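Local coordinates for aminoglycoside N(3)-acetyltransferase (Streptomyces griseus, PDB 7LAP), which probably transfers an acetyl group from acetyl-coenzyme A to the 3-amino group of aminoglycoside antibiotics, as a resistance enzyme of the Antibiotic_NAT family, at residues Asp40-Thr46 against Arg176-Ala182; Met252-Gly258 against Ser268-Asp272; Leu75-Cys79 against Pro122-Arg126. All coordinates share one frame; numbering follows the deposited sequence.

Contact 1: residues Asp40-Thr46 against Arg176-Ala182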
loop_
_atom_site.group_PDB
_atom_site.type_symbol
_atom_site.label_atom_id
_atom_site.label_comp_id
_atom_site.label_asym_id
_atom_site.label_seq_id
_atom_site.Cartn_x
_atom_site.Cartn_y
_atom_site.Cartn_z
ATOM N N ASP B 40 -17.562 20.648 -5.996
ATOM C CA ASP B 40 -17.610 19.527 -6.929
ATOM C C ASP B 40 -17.514 18.197 -6.182
ATOM O O ASP B 40 -16.820 18.072 -5.168
ATOM C CB ASP B 40 -16.443 19.609 -7.939
ATOM C CG ASP B 40 -16.789 20.401 -9.188
ATOM O OD1 ASP B 40 -17.992 20.607 -9.415
ATOM O OD2 ASP B 40 -15.862 20.827 -9.937
ATOM N N THR B 41 -18.152 17.174 -6.736
ATOM C CA THR B 41 -17.837 15.790 -6.393
ATOM C C THR B 41 -17.035 15.201 -7.547
ATOM O O THR B 41 -17.503 15.206 -8.693
ATOM C CB THR B 41 -19.119 14.987 -6.127
ATOM O OG1 THR B 41 -19.729 15.480 -4.933
ATOM C CG2 THR B 41 -18.805 13.535 -5.879
ATOM N N VAL B 42 -15.818 14.719 -7.275
ATOM C CA VAL B 42 -14.966 14.270 -8.374
ATOM C C VAL B 42 -14.404 12.889 -8.061
ATOM O O VAL B 42 -13.728 12.694 -7.044
ATOM C CB VAL B 42 -13.831 15.264 -8.691
ATOM C CG1 VAL B 42 -13.016 15.593 -7.484
ATOM C CG2 VAL B 42 -12.896 14.681 -9.788
ATOM N N MET B 43 -14.682 11.936 -8.940
ATOM C CA MET B 43 -14.023 10.637 -8.934
ATOM C C MET B 43 -12.715 10.740 -9.726
ATOM O O MET B 43 -12.704 11.260 -10.841
ATOM C CB MET B 43 -14.952 9.604 -9.566
ATOM C CG MET B 43 -14.370 8.229 -9.655
ATOM S SD MET B 43 -15.655 7.081 -10.192
ATOM C CE MET B 43 -14.875 5.558 -9.628
ATOM N N PHE B 44 -11.610 10.264 -9.164
ATOM C CA PHE B 44 -10.348 10.525 -9.827
ATOM C C PHE B 44 -9.495 9.265 -9.889
ATOM O O PHE B 44 -9.508 8.439 -8.972
ATOM C CB PHE B 44 -9.619 11.715 -9.178
ATOM C CG PHE B 44 -9.073 11.457 -7.796
ATOM C CD1 PHE B 44 -9.897 11.432 -6.688
ATOM C CD2 PHE B 44 -7.707 11.288 -7.619
ATOM C CE1 PHE B 44 -9.358 11.205 -5.415
ATOM C CE2 PHE B 44 -7.164 11.067 -6.369
ATOM C CZ PHE B 44 -7.995 11.009 -5.263
ATOM N N HIS B 45 -8.832 9.109 -11.040
ATOM C CA HIS B 45 -7.899 8.046 -11.373
ATOM C C HIS B 45 -6.530 8.675 -11.593
ATOM O O HIS B 45 -6.418 9.675 -12.317
ATOM C CB HIS B 45 -8.355 7.345 -12.659
ATOM C CG HIS B 45 -9.718 6.737 -12.534
ATOM N ND1 HIS B 45 -10.883 7.428 -12.824
ATOM C CD2 HIS B 45 -10.104 5.514 -12.093
ATOM C CE1 HIS B 45 -11.925 6.642 -12.589
ATOM N NE2 HIS B 45 -11.479 5.481 -12.142
ATOM N N THR B 46 -5.495 8.092 -10.994
ATOM C CA THR B 46 -4.211 8.768 -10.858
ATOM C C THR B 46 -3.081 7.864 -11.322
ATOM O O THR B 46 -3.013 6.687 -10.940
ATOM C CB THR B 46 -3.947 9.190 -9.414
ATOM O OG1 THR B 46 -5.089 9.864 -8.901
ATOM C CG2 THR B 46 -2.696 10.146 -9.355
ATOM N N ARG B 176 -18.117 14.701 -11.257
ATOM C CA ARG B 176 -17.122 14.781 -12.320
ATOM C C ARG B 176 -16.193 13.582 -12.240
ATOM O O ARG B 176 -16.147 12.878 -11.221
ATOM C CB ARG B 176 -16.346 16.100 -12.210
ATOM C CG ARG B 176 -17.385 17.174 -11.902
ATOM C CD ARG B 176 -16.927 18.518 -12.028
ATOM N NE ARG B 176 -16.693 18.841 -13.411
ATOM C CZ ARG B 176 -16.179 20.008 -13.775
ATOM N NH1 ARG B 176 -15.871 20.894 -12.825
ATOM N NH2 ARG B 176 -15.958 20.278 -15.053
ATOM N N VAL B 177 -15.484 13.345 -13.345
ATOM C CA VAL B 177 -14.426 12.338 -13.416
ATOM C C VAL B 177 -13.137 13.032 -13.832
ATOM O O VAL B 177 -13.107 13.753 -14.838
ATOM C CB VAL B 177 -14.785 11.196 -14.389
ATOM C CG1 VAL B 177 -13.660 10.177 -14.444
ATOM C CG2 VAL B 177 -16.075 10.516 -13.913
ATOM N N LEU B 178 -12.082 12.826 -13.048
ATOM C CA LEU B 178 -10.757 13.366 -13.335
ATOM C C LEU B 178 -9.790 12.217 -13.638
ATOM O O LEU B 178 -9.616 11.312 -12.814
ATOM C CB LEU B 178 -10.285 14.197 -12.141
ATOM C CG LEU B 178 -8.823 14.649 -12.219
ATOM C CD1 LEU B 178 -8.657 15.692 -13.303
ATOM C CD2 LEU B 178 -8.403 15.192 -10.849
ATOM N N LEU B 179 -9.194 12.227 -14.840
ATOM C CA LEU B 179 -8.043 11.375 -15.123
ATOM C C LEU B 179 -6.802 12.207 -14.878
ATOM O O LEU B 179 -6.543 13.171 -15.603
ATOM C CB LEU B 179 -8.069 10.862 -16.558
ATOM C CG LEU B 179 -9.397 10.206 -16.932
ATOM C CD1 LEU B 179 -9.309 9.740 -18.426
ATOM C CD2 LEU B 179 -9.793 9.078 -15.972
ATOM N N LEU B 180 -6.024 11.829 -13.872
ATOM C CA LEU B 180 -4.870 12.601 -13.423
ATOM C C LEU B 180 -3.607 11.825 -13.825
ATOM O O LEU B 180 -3.027 11.051 -13.055
ATOM C CB LEU B 180 -5.026 12.858 -11.912
ATOM C CG LEU B 180 -3.980 13.685 -11.155
ATOM C CD1 LEU B 180 -3.674 14.948 -11.851
ATOM C CD2 LEU B 180 -4.351 13.952 -9.688
ATOM N N GLY B 181 -3.196 12.023 -15.078
ATOM C CA GLY B 181 -2.163 11.221 -15.678
ATOM C C GLY B 181 -2.586 9.820 -16.024
ATOM O O GLY B 181 -1.819 9.112 -16.655
ATOM N N ALA B 182 -3.748 9.371 -15.569
ATOM C CA ALA B 182 -4.225 8.033 -15.882
ATOM C C ALA B 182 -4.702 7.979 -17.330
ATOM O O ALA B 182 -5.280 8.953 -17.839
ATOM C CB ALA B 182 -5.389 7.638 -14.952
#
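Asp40 OD2 takes two N-H groups: NH1 of Arg176, 2.9 Å from it across the contact, and the backbone N of Val37. NH1 arrives on the syn side of the carboxylate, 31° out of its plane, while OD2 lies almost within the guanidinium plane. The two flat groups stand 75° apart, and a single oxygen-nitrogen pair makes the bridge rather than a side-on pair of bonds. A bend in the arginine chain (chi3 70°) folds it against the acid, and CD of Arg176 comes within 3.3 Å of the same OD2. Gly35 O also accepts from NH1, and Asp272 OD1 pairs with NE.

From here strands 41-46 and 176-180 run parallel. Thr41 O receives the Arg176 N at 2.7 Å, Arg176 O accepts from Met43 N, and the alternation continues through Met43 O, Leu178 O and His45 O, which ends on Leu180 N. Val42 bonds to Thr74 and Leu76 of strand 74-78, and Phe44 N to Leu76 O, placing 41-46 between two parallel neighbours inside the mixed sheet. On the face bearing Val42, Phe44 and Leu178, the CG2 of Val42 presses on Leu178 CB at 3.5 Å, and helix 58-69 packs over this side through Leu65. On the other face Leu179 CD2 sits 3.7 Å from His45 ND1, and Ala182 CB meets His45 CB at 3.8 Å. His45 NE2 makes a weak bond to Thr188 OG1, whereas the buried ND1 has no polar partner in the model. Asp40, Asp272 and Gly35 O together fix the Arg176 guanidinium and so probably pin the start of strand 176-180 to its neighbours on both sides.

Contact 2: residues Met252-Gly258 against Ser268-Asp272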
loop_
_atom_site.group_PDB
_atom_site.type_symbol
_atom_site.label_atom_id
_atom_site.label_comp_id
_atom_site.label_asym_id
_atom_site.label_seq_id
_atom_site.Cartn_x
_atom_site.Cartn_y
_atom_site.Cartn_z
ATOM N N MET B 252 -15.628 10.600 -27.040
ATOM C CA MET B 252 -16.197 11.561 -26.107
ATOM C C MET B 252 -15.474 12.897 -26.204
ATOM O O MET B 252 -16.095 13.951 -26.396
ATOM C CB MET B 252 -16.089 10.989 -24.695
ATOM C CG MET B 252 -16.826 11.729 -23.635
ATOM S SD MET B 252 -16.553 10.909 -22.044
ATOM C CE MET B 252 -17.237 9.258 -22.298
ATOM N N LEU B 253 -14.148 12.857 -26.072
ATOM C CA LEU B 253 -13.347 14.074 -26.107
ATOM C C LEU B 253 -13.497 14.791 -27.441
ATOM O O LEU B 253 -13.643 16.018 -27.479
ATOM C CB LEU B 253 -11.881 13.739 -25.851
ATOM C CG LEU B 253 -11.559 13.409 -24.395
ATOM C CD1 LEU B 253 -10.254 12.581 -24.327
ATOM C CD2 LEU B 253 -11.452 14.705 -23.587
ATOM N N ALA B 254 -13.482 14.032 -28.543
ATOM C CA ALA B 254 -13.590 14.626 -29.874
ATOM C C ALA B 254 -14.948 15.276 -30.083
ATOM O O ALA B 254 -15.059 16.242 -30.833
ATOM C CB ALA B 254 -13.343 13.567 -30.955
ATOM N N ALA B 255 -15.984 14.765 -29.434
ATOM C CA ALA B 255 -17.305 15.378 -29.465
ATOM C C ALA B 255 -17.425 16.590 -28.544
ATOM O O ALA B 255 -18.535 17.111 -28.383
ATOM C CB ALA B 255 -18.364 14.346 -29.073
ATOM N N GLY B 256 -16.336 17.021 -27.901
ATOM C CA GLY B 256 -16.363 18.181 -27.029
ATOM C C GLY B 256 -16.790 17.935 -25.599
ATOM O O GLY B 256 -17.103 18.901 -24.893
ATOM N N ILE B 257 -16.823 16.689 -25.139
ATOM C CA ILE B 257 -17.158 16.379 -23.753
ATOM C C ILE B 257 -15.850 16.111 -23.016
ATOM O O ILE B 257 -15.163 15.123 -23.296
ATOM C CB ILE B 257 -18.107 15.180 -23.662
ATOM C CG1 ILE B 257 -19.450 15.522 -24.310
ATOM C CG2 ILE B 257 -18.305 14.757 -22.239
ATOM C CD1 ILE B 257 -20.308 14.319 -24.593
ATOM N N GLY B 258 -15.502 16.963 -22.067
ATOM C CA GLY B 258 -14.269 16.783 -21.327
ATOM C C GLY B 258 -13.249 17.860 -21.679
ATOM O O GLY B 258 -13.192 18.360 -22.806
ATOM N N SER B 268 -3.892 15.405 -18.162
ATOM C CA SER B 268 -5.069 15.229 -17.316
ATOM C C SER B 268 -6.334 15.587 -18.074
ATOM O O SER B 268 -6.308 16.420 -18.980
ATOM C CB SER B 268 -4.947 16.065 -16.052
ATOM O OG SER B 268 -3.796 15.583 -15.355
ATOM N N ARG B 269 -7.441 14.954 -17.696
ATOM C CA ARG B 269 -8.717 15.187 -18.356
ATOM C C ARG B 269 -9.828 15.235 -17.327
ATOM O O ARG B 269 -9.918 14.359 -16.465
ATOM C CB ARG B 269 -9.057 14.089 -19.382
ATOM C CG ARG B 269 -8.215 14.160 -20.654
ATOM C CD ARG B 269 -7.229 13.031 -20.660
ATOM N NE ARG B 269 -6.705 12.757 -22.010
ATOM C CZ ARG B 269 -5.898 11.737 -22.279
ATOM N NH1 ARG B 269 -5.558 10.902 -21.295
ATOM N NH2 ARG B 269 -5.444 11.553 -23.514
ATOM N N LEU B 270 -10.699 16.221 -17.461
ATOM C CA LEU B 270 -11.787 16.445 -16.520
ATOM C C LEU B 270 -13.098 16.434 -17.290
ATOM O O LEU B 270 -13.265 17.202 -18.245
ATOM C CB LEU B 270 -11.602 17.774 -15.780
ATOM C CG LEU B 270 -12.712 18.093 -14.763
ATOM C CD1 LEU B 270 -12.707 17.018 -13.661
ATOM C CD2 LEU B 270 -12.466 19.498 -14.187
ATOM N N PHE B 271 -14.013 15.557 -16.874
ATOM C CA PHE B 271 -15.305 15.327 -17.509
ATOM C C PHE B 271 -16.440 15.557 -16.524
ATOM O O PHE B 271 -16.330 15.201 -15.349
ATOM C CB PHE B 271 -15.460 13.867 -17.996
ATOM C CG PHE B 271 -14.358 13.397 -18.906
ATOM C CD1 PHE B 271 -13.155 12.914 -18.382
ATOM C CD2 PHE B 271 -14.542 13.403 -20.288
ATOM C CE1 PHE B 271 -12.132 12.447 -19.229
ATOM C CE2 PHE B 271 -13.524 12.953 -21.143
ATOM C CZ PHE B 271 -12.314 12.475 -20.607
ATOM N N ASP B 272 -17.579 16.035 -17.028
ATOM C CA ASP B 272 -18.811 15.932 -16.254
ATOM C C ASP B 272 -19.371 14.513 -16.405
ATOM O O ASP B 272 -19.481 13.995 -17.528
ATOM C CB ASP B 272 -19.831 16.983 -16.707
ATOM C CG ASP B 272 -19.345 18.421 -16.493
ATOM O OD1 ASP B 272 -18.651 18.690 -15.490
ATOM O OD2 ASP B 272 -19.649 19.295 -17.333
#
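Phe271 is the piece of strand 266-272 that the end of helix 244-254 closes on, and the CD2/CE2 part of its ring is packed tightly from both sides, Met252 SD on one and Leu253 with the Ile257-Gly258 backbone on the other. Met252 SD lies 3.7 Å from Phe271 CD2 and 4.4 Å from the ring centroid, approaching 47° off the normal: a Met-aromatic contact with an oblique sulfur. The methionine gets there with CG anti to the backbone N and a turn at chi3 of -61° that folds the terminal methyl aside. Leu253, one residue on, crosses the phenyl at about a right angle and sets CD2 3.7 Å from Phe271 CE2. The backbone beyond the helix closes on the same two ring carbons, CD2 and CE2, across the ring from the sulfur: Ile257 O approaches CE2 to 3.5 Å, and Gly258, having no side chain, brings its CA equally close to CD2. Of the Ile257 side chain, CG2 makes the nearest approach, 4.4 Å from Phe271 CD2, and the rest packs on Phe279 of helix 273-289.

What steers the chain back to the ring is a Schellman motif at Gly256. Its positive phi goes with two bonds into the last turn, Ile257 N to Met252 O and Gly256 N to Leu253 O. The chain then enters strand 259-263, outermost in the sheet within this chain and next to 266-272, and Gly258 CA makes a C-H...O contact of 3.3 Å with Leu270 O.

The packing slackens toward the solvent side. The exposed turn Ala254-Gly256 makes no contact with 268-272. Leu253 CD1 lies 4.2 Å from NE of the partly exposed Arg269, which is in a salt bridge with Glu260.

Contact 3: residues Leu75-Cys79 against Pro122-Arg126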
loop_
_atom_site.group_PDB
_atom_site.type_symbol
_atom_site.label_atom_id
_atom_site.label_comp_id
_atom_site.label_asym_id
_atom_site.label_seq_id
_atom_site.Cartn_x
_atom_site.Cartn_y
_atom_site.Cartn_z
ATOM N N LEU B 75 -14.389 13.764 -2.748
ATOM C CA LEU B 75 -13.491 13.000 -3.613
ATOM C C LEU B 75 -13.914 11.541 -3.600
ATOM O O LEU B 75 -14.322 11.026 -2.565
ATOM C CB LEU B 75 -12.024 13.079 -3.145
ATOM C CG LEU B 75 -11.476 14.452 -2.770
ATOM C CD1 LEU B 75 -9.992 14.327 -2.390
ATOM C CD2 LEU B 75 -11.687 15.421 -3.934
ATOM N N LEU B 76 -13.790 10.859 -4.722
ATOM C CA LEU B 76 -14.114 9.456 -4.874
ATOM C C LEU B 76 -13.049 8.677 -5.626
ATOM O O LEU B 76 -12.471 9.194 -6.539
ATOM C CB LEU B 76 -15.351 9.314 -5.725
ATOM C CG LEU B 76 -16.723 9.046 -5.184
ATOM C CD1 LEU B 76 -17.297 10.409 -4.912
ATOM C CD2 LEU B 76 -17.582 8.336 -6.192
ATOM N N VAL B 77 -12.826 7.426 -5.270
ATOM C CA VAL B 77 -11.876 6.583 -5.991
ATOM C C VAL B 77 -12.464 5.191 -6.131
ATOM O O VAL B 77 -13.411 4.823 -5.439
ATOM C CB VAL B 77 -10.503 6.463 -5.290
ATOM C CG1 VAL B 77 -9.773 7.854 -5.225
ATOM C CG2 VAL B 77 -10.696 5.881 -3.920
ATOM N N THR B 78 -11.882 4.404 -7.022
ATOM C CA THR B 78 -12.263 3.010 -7.131
ATOM C C THR B 78 -11.200 2.204 -6.398
ATOM O O THR B 78 -10.005 2.441 -6.596
ATOM C CB THR B 78 -12.436 2.592 -8.592
ATOM O OG1 THR B 78 -12.685 1.192 -8.651
ATOM C CG2 THR B 78 -11.172 2.847 -9.436
ATOM N N CYS B 79 -11.628 1.337 -5.467
ATOM C CA CYS B 79 -10.723 0.508 -4.647
ATOM C C CYS B 79 -10.688 -0.960 -5.065
ATOM O O CYS B 79 -9.616 -1.518 -5.381
ATOM C CB CYS B 79 -11.150 0.578 -3.160
ATOM S SG CYS B 79 -10.829 2.142 -2.410
ATOM N N PRO B 122 -5.884 5.439 -4.450
ATOM C CA PRO B 122 -7.104 4.909 -3.784
ATOM C C PRO B 122 -6.813 4.327 -2.420
ATOM O O PRO B 122 -7.617 4.467 -1.500
ATOM C CB PRO B 122 -7.606 3.834 -4.764
ATOM C CG PRO B 122 -7.124 4.353 -6.122
ATOM C CD PRO B 122 -5.738 4.908 -5.816
ATOM N N GLU B 123 -5.657 3.688 -2.255
ATOM C CA GLU B 123 -5.331 3.134 -0.952
ATOM C C GLU B 123 -5.012 4.241 0.053
ATOM O O GLU B 123 -5.313 4.098 1.239
ATOM C CB GLU B 123 -4.175 2.136 -1.097
ATOM C CG GLU B 123 -3.710 1.536 0.182
ATOM C CD GLU B 123 -4.560 0.325 0.650
ATOM O OE1 GLU B 123 -5.683 0.107 0.117
ATOM O OE2 GLU B 123 -4.101 -0.365 1.596
ATOM N N ALA B 124 -4.445 5.361 -0.398
ATOM C CA ALA B 124 -4.250 6.498 0.510
ATOM C C ALA B 124 -5.581 7.173 0.853
ATOM O O ALA B 124 -5.824 7.532 2.015
ATOM C CB ALA B 124 -3.265 7.525 -0.097
ATOM N N LEU B 125 -6.454 7.362 -0.139
ATOM C CA LEU B 125 -7.741 8.019 0.117
ATOM C C LEU B 125 -8.578 7.230 1.128
ATOM O O LEU B 125 -9.107 7.797 2.103
ATOM C CB LEU B 125 -8.501 8.195 -1.207
ATOM C CG LEU B 125 -9.733 9.102 -1.363
ATOM C CD1 LEU B 125 -10.957 8.517 -0.693
ATOM C CD2 LEU B 125 -9.464 10.546 -0.892
ATOM N N ARG B 126 -8.715 5.916 0.922
ATOM C CA ARG B 126 -9.583 5.156 1.821
ATOM C C ARG B 126 -9.040 5.144 3.248
ATOM O O ARG B 126 -9.819 5.011 4.190
ATOM C CB ARG B 126 -9.780 3.720 1.308
ATOM C CG ARG B 126 -8.695 2.790 1.746
ATOM C CD ARG B 126 -8.949 1.336 1.410
ATOM N NE ARG B 126 -7.766 0.551 1.757
ATOM C CZ ARG B 126 -7.570 -0.057 2.927
ATOM N NH1 ARG B 126 -8.503 -0.022 3.878
ATOM N NH2 ARG B 126 -6.427 -0.719 3.140
#
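Val77 is directed toward helix 120-126, and its CB lies 3.9 Å from Pro122 CB. CG1 is anti to the carbonyl carbon (chi1 -64°), which puts CG2 between the backbone N and the carbonyl carbon. There CG2 reaches Pro122 CA at 3.7 Å, with the proline CB just behind it, and also borders Leu125 CB and CD1. The other tip, CG1, adds Leu125 CG at 4.1 Å; it also packs on the Phe44 ring of strand 41-46. Val77 thus wedges between two residues one helical turn apart.

Either side of it along the strand the contact goes on. The Leu75 and Leu125 side chains cross at a slant, CD1 of one 4.1 Å from CD2 of the other, while helix 58-69 backs Leu75 through Leu65 and Leu66. After Val77 the chain turns, and Thr78 O sits 3.3 Å from Pro122 CB; Cys79 SG then lies 4.2 Å from Arg126 CB. The short axes of strand and helix make an angle of 130°, so the helix lies slantwise over the sheet.

Arg126 runs away extended and, side-on, grips Glu123 with two nitrogens: NE to OE1 at 2.7 Å and NH2 to OE2 at 2.8 Å. OE1 is met well above the carboxylate plane (57°). Arg110 O takes NH1, and Arg127 of the second subunit packs beside this arginine. Between strand and helix, then, the joint is made of van der Waals contacts alone; the charged groups pair along the helix, away from the strand, where the glutamate probably tempers the repulsion between Arg126 and nearby Arg133.

Reading from the N terminus, strand 41-46 comes first and meets 176-180 only after 129 intervening residues, when contact 1 closes the largest loop. Contact 3 nests inside that loop: strand 74-78 lies against 41-46 in the sheet, and helix 120-126 returns to pack on it. Contact 2 opens later, in series with both, and closes a loop of nine residues holding most of the hairpin 259-263/266-272. Strand 266-272 adds to the sheet beside 176-180, so contacts 1 and 2 touch through backbone bonds. Contacts 2 and 3 lie about 22 Å apart between centres, joined by the sheet, with contact 1 bridging the strands between them.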